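Local coordinates for protein RNA polymerase II subunit B1 CTD phosphatase RTR1 (PDB 5C2Y) that dephosphorylates the C-terminal heptapeptide repeats of the largest subunit of RNA polymerase II, regulating the polymerase as its phosphorylation pattern changes during transcription, at residues 23-28 with 139-144; 78-83 with 162-167; 129-134 with 158-163. All coordinates share one frame; numbering follows the deposited sequence.

Interaction 1 (23-28 with 139-144); sequences HRQLSM and ARTGVH
Leu26 lies over one face of the His144 imidazole, with CD2 4.0 Å from the ring centroid and displaced toward the rim, a CH-pi contact in which the two side chains meet tip to tip. The ring edge has a polar task. His144 holds CG in the crowded position between its backbone N and carbonyl carbon (chi1 63°), and NE2 donates to His23 O at 3.0 Å, nearly along the C=O axis and close to the ring plane, though bent at the hydrogen (135°). Arg24 O accepts from Gly142 N at 2.9 Å, the donor standing above the carbonyl plane. Gly142 occupies the third position of a type II beta turn running from Arg140 to Val143, with the positive phi (86°) that suits glycine there. Thr141, one place earlier in the turn, divides its branches: OG1 donates to Gln25 OE1 at 2.6 Å, while CG2 sits over a face of the Arg24 guanidinium, 3.4 Å from CZ. The bend of Gln25 at chi2 brings its amide to the turn and also lets NE2 donate to Leu26 O at 3.2 Å, within the carbonyl plane. The contact joins the loop between helices 9-17 and 28-42 to the one between helices 119-129 and 151-157; Ser27, whose side chain caps a backbone N, is the N-cap of helix 28-42; the fold has no strands.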
loop_
_atom_site.group_PDB
_atom_site.type_symbol
_atom_site.label_atom_id
_atom_site.label_comp_id
_atom_site.label_asym_id
_atom_site.label_seq_id
_atom_site.Cartn_x
_atom_site.Cartn_y
_atom_site.Cartn_z
ATOM N N HIS A 23 14.595 2.034 -20.914
ATOM C CA HIS A 23 13.468 2.365 -21.774
ATOM C C HIS A 23 12.300 2.995 -21.028
ATOM O O HIS A 23 12.098 2.751 -19.848
ATOM C CB HIS A 23 12.989 1.117 -22.512
ATOM C CG HIS A 23 13.944 0.623 -23.554
ATOM N ND1 HIS A 23 14.134 1.268 -24.760
ATOM C CD2 HIS A 23 14.761 -0.458 -23.575
ATOM C CE1 HIS A 23 15.025 0.606 -25.475
ATOM N NE2 HIS A 23 15.423 -0.444 -24.781
ATOM N N ARG A 24 11.540 3.821 -21.735
ATOM C CA ARG A 24 10.295 4.350 -21.216
ATOM C C ARG A 24 9.278 3.220 -21.083
ATOM O O ARG A 24 8.516 3.169 -20.111
ATOM C CB ARG A 24 9.744 5.451 -22.132
ATOM C CG ARG A 24 10.187 6.856 -21.756
ATOM C CD ARG A 24 9.507 7.946 -22.585
ATOM N NE ARG A 24 8.094 8.102 -22.271
ATOM C CZ ARG A 24 7.106 7.670 -23.050
ATOM N NH1 ARG A 24 7.382 7.054 -24.199
ATOM N NH2 ARG A 24 5.841 7.860 -22.685
ATOM N N GLN A 25 9.277 2.311 -22.057
ATOM C CA GLN A 25 8.235 1.295 -22.160
ATOM C C GLN A 25 8.660 -0.105 -21.718
ATOM O O GLN A 25 9.457 -0.772 -22.390
ATOM C CB GLN A 25 7.732 1.223 -23.588
ATOM C CG GLN A 25 6.638 0.227 -23.790
ATOM C CD GLN A 25 5.414 0.599 -23.025
ATOM O OE1 GLN A 25 4.936 1.729 -23.125
ATOM N NE2 GLN A 25 4.893 -0.341 -22.240
ATOM N N LEU A 26 8.079 -0.548 -20.599
ATOM C CA LEU A 26 8.344 -1.861 -20.015
ATOM C C LEU A 26 7.621 -3.006 -20.719
ATOM O O LEU A 26 6.502 -2.852 -21.184
ATOM C CB LEU A 26 7.937 -1.876 -18.541
ATOM C CG LEU A 26 8.695 -1.054 -17.509
ATOM C CD1 LEU A 26 7.905 -1.071 -16.224
ATOM C CD2 LEU A 26 10.098 -1.578 -17.292
ATOM N N SER A 27 8.266 -4.167 -20.765
ATOM C CA SER A 27 7.597 -5.415 -21.120
ATOM C C SER A 27 6.673 -5.896 -19.999
ATOM O O SER A 27 6.850 -5.523 -18.830
ATOM C CB SER A 27 8.626 -6.484 -21.399
ATOM O OG SER A 27 9.238 -6.850 -20.171
ATOM N N MET A 28 5.712 -6.752 -20.340
ATOM C CA MET A 28 4.827 -7.330 -19.323
ATOM C C MET A 28 5.591 -8.060 -18.238
ATOM O O MET A 28 5.250 -7.966 -17.059
ATOM C CB MET A 28 3.846 -8.291 -19.951
ATOM C CG MET A 28 2.948 -7.655 -20.943
ATOM S SD MET A 28 1.616 -8.806 -21.216
ATOM C CE MET A 28 0.461 -7.767 -22.122
ATOM N N ALA A 139 1.754 -0.869 -18.783
ATOM C CA ALA A 139 1.032 0.141 -19.554
ATOM C C ALA A 139 1.293 1.583 -19.069
ATOM O O ALA A 139 1.033 2.544 -19.783
ATOM C CB ALA A 139 -0.451 -0.159 -19.517
ATOM N N ARG A 140 1.811 1.733 -17.858
ATOM C CA ARG A 140 2.098 3.058 -17.321
ATOM C C ARG A 140 3.484 3.508 -17.727
ATOM O O ARG A 140 4.381 3.623 -16.875
ATOM C CB ARG A 140 1.971 3.051 -15.799
ATOM C CG ARG A 140 0.692 2.399 -15.318
ATOM C CD ARG A 140 0.669 2.241 -13.814
ATOM N NE ARG A 140 -0.582 1.616 -13.404
ATOM C CZ ARG A 140 -1.040 1.593 -12.159
ATOM N NH1 ARG A 140 -0.337 2.155 -11.183
ATOM N NH2 ARG A 140 -2.207 1.012 -11.897
ATOM N N THR A 141 3.648 3.756 -19.025
ATOM C CA THR A 141 4.942 4.117 -19.595
ATOM C C THR A 141 5.660 5.207 -18.826
ATOM O O THR A 141 5.097 6.267 -18.557
ATOM C CB THR A 141 4.817 4.606 -21.034
ATOM O OG1 THR A 141 3.987 3.716 -21.791
ATOM C CG2 THR A 141 6.190 4.674 -21.661
ATOM N N GLY A 142 6.910 4.943 -18.471
ATOM C CA GLY A 142 7.725 5.950 -17.839
ATOM C C GLY A 142 7.629 6.114 -16.337
ATOM O O GLY A 142 8.538 6.715 -15.761
ATOM N N VAL A 143 6.583 5.589 -15.686
ATOM C CA VAL A 143 6.407 5.830 -14.239
ATOM C C VAL A 143 7.506 5.236 -13.377
ATOM O O VAL A 143 7.492 5.415 -12.168
ATOM C CB VAL A 143 5.077 5.271 -13.666
ATOM C CG1 VAL A 143 3.871 5.817 -14.421
ATOM C CG2 VAL A 143 5.094 3.752 -13.633
ATOM N N HIS A 144 8.453 4.534 -13.990
ATOM C CA HIS A 144 9.520 3.875 -13.247
ATOM C C HIS A 144 10.847 4.603 -13.414
ATOM O O HIS A 144 11.847 4.247 -12.781
ATOM C CB HIS A 144 9.665 2.435 -13.717
ATOM C CG HIS A 144 10.077 2.323 -15.146
ATOM N ND1 HIS A 144 9.169 2.325 -16.185
ATOM C CD2 HIS A 144 11.301 2.240 -15.717
ATOM C CE1 HIS A 144 9.818 2.228 -17.331
ATOM N NE2 HIS A 144 11.112 2.175 -17.073
#

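Interaction 2 (78-83 with 162-167); sequences CGYPLC and LFEELL. With ZN (zinc ion), chain C.
From CB, Tyr80 heads toward the start of helix 163-170, its CG set anti to the backbone N (chi1 -166°). The ring that follows is buried: it meets the imidazole of His121 with the planes inclined at about 40°, and it also touches Leu53 of helix 50-56 and Cys124 of helix 119-129. Farther out, CE2 and CZ present the ring edge to Glu164, whose OE1 lies near the ring plane, 3.5 Å from CZ. At the tip, Tyr80 OH donates to Glu164 OE1 at 2.7 Å; the carboxylate oxygen accepts through its syn lone pair, on the side of OE2. Ring and carboxylate planes stand 37° apart. Tyr80 belongs to the zinc finger of this phosphatase: it is one of the four residues between the zinc ligands Cys78 and Cys83, whose SG atoms lie 2.4 Å and 2.2 Å from the ion. Cys117 and His121 complete the site. A type I beta turn from Tyr80 to Cys83, closed by Cys83 N to Tyr80 O, returns the chain to the metal, so the same short loop that binds zinc also sends a phenol to the distant helix. Glu164 meets it with CG between its backbone N and carbonyl carbon and a further bend at chi2, which swings the carboxylate to the phenol. The hydroxyl would be expected to favour the charged form of Glu164. Beside this bond Leu82 CD1 comes 3.8 Å from Glu164 OE1, and it approaches Leu162 CD1 at 4.3 Å.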
loop_
_atom_site.group_PDB
_atom_site.type_symbol
_atom_site.label_atom_id
_atom_site.label_comp_id
_atom_site.label_asym_id
_atom_site.label_seq_id
_atom_site.Cartn_x
_atom_site.Cartn_y
_atom_site.Cartn_z
ATOM N N CYS A 78 -0.074 -6.401 9.989
ATOM C CA CYS A 78 -1.224 -5.572 9.606
ATOM C C CYS A 78 -1.221 -5.316 8.097
ATOM O O CYS A 78 -0.174 -5.120 7.489
ATOM C CB CYS A 78 -1.187 -4.252 10.374
ATOM S SG CYS A 78 -2.611 -3.170 10.170
ATOM N N GLY A 79 -2.385 -5.342 7.474
ATOM C CA GLY A 79 -2.431 -5.223 6.026
ATOM C C GLY A 79 -1.885 -3.915 5.493
ATOM O O GLY A 79 -1.315 -3.877 4.393
ATOM N N TYR A 80 -2.050 -2.841 6.267
ATOM C CA TYR A 80 -1.671 -1.495 5.837
ATOM C C TYR A 80 -0.152 -1.358 5.852
ATOM O O TYR A 80 0.472 -1.634 6.874
ATOM C CB TYR A 80 -2.326 -0.461 6.758
ATOM C CG TYR A 80 -2.324 0.989 6.289
ATOM C CD1 TYR A 80 -2.700 1.331 4.999
ATOM C CD2 TYR A 80 -2.007 2.014 7.163
ATOM C CE1 TYR A 80 -2.740 2.648 4.591
ATOM C CE2 TYR A 80 -2.035 3.329 6.767
ATOM C CZ TYR A 80 -2.403 3.641 5.483
ATOM O OH TYR A 80 -2.432 4.960 5.100
ATOM N N PRO A 81 0.454 -0.924 4.734
ATOM C CA PRO A 81 1.925 -0.990 4.694
ATOM C C PRO A 81 2.678 -0.056 5.657
ATOM O O PRO A 81 3.889 -0.233 5.793
ATOM C CB PRO A 81 2.254 -0.632 3.234
ATOM C CG PRO A 81 1.047 -1.027 2.469
ATOM C CD PRO A 81 -0.119 -0.710 3.397
ATOM N N LEU A 82 2.007 0.885 6.319
ATOM C CA LEU A 82 2.709 1.776 7.249
ATOM C C LEU A 82 2.773 1.170 8.640
ATOM O O LEU A 82 3.492 1.672 9.495
ATOM C CB LEU A 82 2.040 3.155 7.313
ATOM C CG LEU A 82 2.134 4.132 6.126
ATOM C CD1 LEU A 82 1.150 5.272 6.247
ATOM C CD2 LEU A 82 3.515 4.699 5.979
ATOM N N CYS A 83 2.033 0.087 8.867
ATOM C CA CYS A 83 1.888 -0.484 10.206
ATOM C C CYS A 83 2.752 -1.701 10.431
ATOM O O CYS A 83 2.738 -2.623 9.622
ATOM C CB CYS A 83 0.439 -0.876 10.469
ATOM S SG CYS A 83 0.185 -1.574 12.114
ATOM N N LEU A 162 -4.039 9.971 1.293
ATOM C CA LEU A 162 -4.189 9.030 2.393
ATOM C C LEU A 162 -5.360 9.438 3.266
ATOM O O LEU A 162 -5.680 10.617 3.367
ATOM C CB LEU A 162 -2.911 8.946 3.236
ATOM C CG LEU A 162 -1.637 8.562 2.494
ATOM C CD1 LEU A 162 -0.613 8.065 3.484
ATOM C CD2 LEU A 162 -1.935 7.514 1.441
ATOM N N PHE A 163 -5.993 8.458 3.902
ATOM C CA PHE A 163 -7.161 8.738 4.718
ATOM C C PHE A 163 -6.747 9.695 5.806
ATOM O O PHE A 163 -7.442 10.677 6.086
ATOM C CB PHE A 163 -7.745 7.455 5.298
ATOM C CG PHE A 163 -8.974 7.663 6.132
ATOM C CD1 PHE A 163 -9.911 8.613 5.792
ATOM C CD2 PHE A 163 -9.211 6.876 7.246
ATOM C CE1 PHE A 163 -11.048 8.784 6.567
ATOM C CE2 PHE A 163 -10.342 7.044 8.015
ATOM C CZ PHE A 163 -11.256 7.992 7.676
ATOM N N GLU A 164 -5.583 9.443 6.385
ATOM C CA GLU A 164 -5.156 10.239 7.520
ATOM C C GLU A 164 -4.732 11.643 7.089
ATOM O O GLU A 164 -4.568 12.511 7.927
ATOM C CB GLU A 164 -4.039 9.521 8.299
ATOM C CG GLU A 164 -2.855 9.063 7.478
ATOM C CD GLU A 164 -3.051 7.717 6.783
ATOM O OE1 GLU A 164 -2.279 6.774 7.074
ATOM O OE2 GLU A 164 -3.950 7.621 5.918
ATOM N N GLU A 165 -4.602 11.886 5.788
ATOM C CA GLU A 165 -4.416 13.250 5.297
ATOM C C GLU A 165 -5.725 14.014 5.367
ATOM O O GLU A 165 -5.736 15.212 5.618
ATOM C CB GLU A 165 -3.899 13.273 3.860
ATOM C CG GLU A 165 -2.520 12.689 3.677
ATOM C CD GLU A 165 -2.009 12.782 2.232
ATOM O OE1 GLU A 165 -2.821 12.965 1.309
ATOM O OE2 GLU A 165 -0.783 12.651 2.020
ATOM N N LEU A 166 -6.841 13.334 5.126
ATOM C CA LEU A 166 -8.128 14.016 5.204
ATOM C C LEU A 166 -8.525 14.281 6.657
ATOM O O LEU A 166 -8.994 15.358 6.993
ATOM C CB LEU A 166 -9.222 13.216 4.487
ATOM C CG LEU A 166 -9.194 13.220 2.951
ATOM C CD1 LEU A 166 -10.506 12.689 2.424
ATOM C CD2 LEU A 166 -8.878 14.583 2.334
ATOM N N LEU A 167 -8.341 13.295 7.523
ATOM C CA LEU A 167 -8.587 13.486 8.942
ATOM C C LEU A 167 -7.877 14.714 9.502
ATOM O O LEU A 167 -8.495 15.560 10.146
ATOM C CB LEU A 167 -8.140 12.251 9.708
ATOM C CG LEU A 167 -8.921 10.996 9.353
ATOM C CD1 LEU A 167 -8.588 9.941 10.373
ATOM C CD2 LEU A 167 -10.420 11.285 9.329
HETATM ZN ZN ZN C . -2.009 -1.588 11.823
#

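Interaction 3 (129-134 with 158-163); sequences QVQLSD and FKVTLF. With SO4 (sulfate ion), chain D.
The carboxamide of Gln131 grips the backbone of Thr161 at two points. OE1 accepts from Thr161 N at 3.1 Å in an almost straight bond (177°), and NE2 donates to Thr161 O at 2.8 Å, both along lone pairs in the respective carbonyl planes. Because the N-H and C=O belong to one residue in an extended chain, the amide imitates the paired hydrogen bonds that a neighbouring strand would offer, in a protein with no regular strand. Gln131 sits in a type I beta turn from Gln129 to Leu132 that follows helix 119-129. Its CG lies anti to the carbonyl carbon and its chain is extended at chi2 (180°), so the amide spans the gap to the other segment. NE2 also donates to Phe127 O in the preceding helix, and this second bond helps fix which end of the amide faces Thr161 O. Beyond the amide the packing is looser. Gln131 OE1 stands 3.8 Å from Val160 CA, and the methyls Leu132 CD2 and Val160 CG2 meet at 4.4 Å. Leu132 also rests on Pro62 and Tyr65 of helix 62-74, while Val160 reaches Tyr128. The contact thus ties the exit of helix 119-129 to the linker between helices 151-157 and 163-170. Toward the far end, Ser133 turns OG to Glu135 N and leaves CB facing the edge of the Phe158 ring, near its plane and 4.1 Å from CE1.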
loop_
_atom_site.group_PDB
_atom_site.type_symbol
_atom_site.label_atom_id
_atom_site.label_comp_id
_atom_site.label_asym_id
_atom_site.label_seq_id
_atom_site.Cartn_x
_atom_site.Cartn_y
_atom_site.Cartn_z
ATOM N N GLN A 129 -6.549 1.853 -1.325
ATOM C CA GLN A 129 -6.691 0.881 -2.399
ATOM C C GLN A 129 -7.653 1.258 -3.534
ATOM O O GLN A 129 -7.367 1.005 -4.715
ATOM C CB GLN A 129 -7.139 -0.443 -1.814
ATOM C CG GLN A 129 -7.381 -1.498 -2.879
ATOM C CD GLN A 129 -8.096 -2.700 -2.329
ATOM O OE1 GLN A 129 -9.002 -2.561 -1.508
ATOM N NE2 GLN A 129 -7.696 -3.889 -2.766
ATOM N N VAL A 130 -8.796 1.845 -3.186
ATOM C CA VAL A 130 -9.835 2.124 -4.170
ATOM C C VAL A 130 -9.457 3.299 -5.072
ATOM O O VAL A 130 -10.139 3.593 -6.052
ATOM C CB VAL A 130 -11.179 2.420 -3.477
ATOM C CG1 VAL A 130 -11.612 1.218 -2.634
ATOM C CG2 VAL A 130 -11.049 3.654 -2.614
ATOM N N GLN A 131 -8.364 3.973 -4.740
ATOM C CA GLN A 131 -7.886 5.073 -5.566
ATOM C C GLN A 131 -6.849 4.611 -6.576
ATOM O O GLN A 131 -6.361 5.409 -7.377
ATOM C CB GLN A 131 -7.265 6.161 -4.712
ATOM C CG GLN A 131 -8.179 6.800 -3.719
ATOM C CD GLN A 131 -7.447 7.862 -2.931
ATOM O OE1 GLN A 131 -6.826 8.762 -3.518
ATOM N NE2 GLN A 131 -7.476 7.750 -1.594
ATOM N N LEU A 132 -6.485 3.333 -6.510
ATOM C CA LEU A 132 -5.407 2.828 -7.325
ATOM C C LEU A 132 -5.931 2.503 -8.707
ATOM O O LEU A 132 -7.038 2.014 -8.857
ATOM C CB LEU A 132 -4.779 1.595 -6.684
ATOM C CG LEU A 132 -3.888 1.761 -5.452
ATOM C CD1 LEU A 132 -3.555 0.397 -4.872
ATOM C CD2 LEU A 132 -2.617 2.529 -5.789
ATOM N N SER A 133 -5.125 2.750 -9.724
ATOM C CA SER A 133 -5.562 2.499 -11.075
ATOM C C SER A 133 -5.606 1.032 -11.412
ATOM O O SER A 133 -4.724 0.277 -10.998
ATOM C CB SER A 133 -4.640 3.180 -12.052
ATOM O OG SER A 133 -4.886 2.637 -13.333
ATOM N N ASP A 134 -6.600 0.631 -12.207
ATOM C CA ASP A 134 -6.665 -0.735 -12.752
ATOM C C ASP A 134 -5.749 -0.943 -13.971
ATOM O O ASP A 134 -5.636 -2.043 -14.513
ATOM C CB ASP A 134 -8.100 -1.088 -13.141
ATOM C CG ASP A 134 -9.031 -1.066 -11.968
ATOM O OD1 ASP A 134 -9.052 -2.059 -11.203
ATOM O OD2 ASP A 134 -9.740 -0.047 -11.814
ATOM N N PHE A 158 -1.233 9.630 -10.800
ATOM C CA PHE A 158 -1.202 8.545 -9.838
ATOM C C PHE A 158 -1.129 9.084 -8.426
ATOM O O PHE A 158 -0.695 8.395 -7.508
ATOM C CB PHE A 158 -0.038 7.611 -10.144
ATOM C CG PHE A 158 -0.174 6.929 -11.471
ATOM C CD1 PHE A 158 -1.206 6.030 -11.689
ATOM C CD2 PHE A 158 0.694 7.216 -12.506
ATOM C CE1 PHE A 158 -1.360 5.411 -12.915
ATOM C CE2 PHE A 158 0.548 6.602 -13.735
ATOM C CZ PHE A 158 -0.482 5.694 -13.942
ATOM N N LYS A 159 -1.567 10.330 -8.274
ATOM C CA LYS A 159 -1.836 10.913 -6.966
ATOM C C LYS A 159 -2.718 9.989 -6.148
ATOM O O LYS A 159 -3.722 9.461 -6.648
ATOM C CB LYS A 159 -2.514 12.281 -7.107
ATOM C CG LYS A 159 -2.830 12.979 -5.794
ATOM C CD LYS A 159 -3.096 14.466 -6.007
ATOM C CE LYS A 159 -3.206 15.178 -4.670
ATOM N NZ LYS A 159 -2.157 16.218 -4.504
ATOM N N VAL A 160 -2.311 9.790 -4.897
ATOM C CA VAL A 160 -3.086 9.056 -3.919
ATOM C C VAL A 160 -3.183 9.944 -2.699
ATOM O O VAL A 160 -2.186 10.515 -2.282
ATOM C CB VAL A 160 -2.437 7.699 -3.554
ATOM C CG1 VAL A 160 -3.273 6.972 -2.553
ATOM C CG2 VAL A 160 -2.295 6.827 -4.782
ATOM N N THR A 161 -4.388 10.099 -2.160
ATOM C CA THR A 161 -4.599 10.836 -0.920
ATOM C C THR A 161 -4.801 9.844 0.218
ATOM O O THR A 161 -5.652 8.961 0.125
ATOM C CB THR A 161 -5.839 11.762 -0.993
ATOM O OG1 THR A 161 -5.622 12.819 -1.937
ATOM C CG2 THR A 161 -6.130 12.353 0.355
ATOM N N LEU A 162 -4.039 9.971 1.293
ATOM C CA LEU A 162 -4.189 9.030 2.393
ATOM C C LEU A 162 -5.360 9.438 3.266
ATOM O O LEU A 162 -5.680 10.617 3.367
ATOM C CB LEU A 162 -2.911 8.946 3.236
ATOM C CG LEU A 162 -1.637 8.562 2.494
ATOM C CD1 LEU A 162 -0.613 8.065 3.484
ATOM C CD2 LEU A 162 -1.935 7.514 1.441
ATOM N N PHE A 163 -5.993 8.458 3.902
ATOM C CA PHE A 163 -7.161 8.738 4.718
ATOM C C PHE A 163 -6.747 9.695 5.806
ATOM O O PHE A 163 -7.442 10.677 6.086
ATOM C CB PHE A 163 -7.745 7.455 5.298
ATOM C CG PHE A 163 -8.974 7.663 6.132
ATOM C CD1 PHE A 163 -9.911 8.613 5.792
ATOM C CD2 PHE A 163 -9.211 6.876 7.246
ATOM C CE1 PHE A 163 -11.048 8.784 6.567
ATOM C CE2 PHE A 163 -10.342 7.044 8.015
ATOM C CZ PHE A 163 -11.256 7.992 7.676
HETATM S S SO4 D . 1.299 14.885 -2.722
HETATM O O1 SO4 D . 1.191 15.428 -1.366
HETATM O O2 SO4 D . 0.054 14.212 -3.081
HETATM O O3 SO4 D . 2.424 13.951 -2.759
HETATM O O4 SO4 D . 1.560 15.954 -3.681
#

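The centres of interactions 2 and 3 are about 9 Å from the centre of the chain, and the two share Leu162 and Phe163. The linker before helix 163-170 is gripped at the backbone of Thr161 by a glutamine amide, and the first turn of the helix through the carboxylate of Glu164 by a buried phenol of the zinc loop. The centre of interaction 1 is about 20 Å out; this contact joins two loops through mixed backbone and side-chain bonds flanked by exposed residues. It still touches interaction 3, where Arg140 and Val143 pack against Ser133 and Phe158. Interactions 1 and 2 do not touch, and only interaction 2 includes zinc ligands.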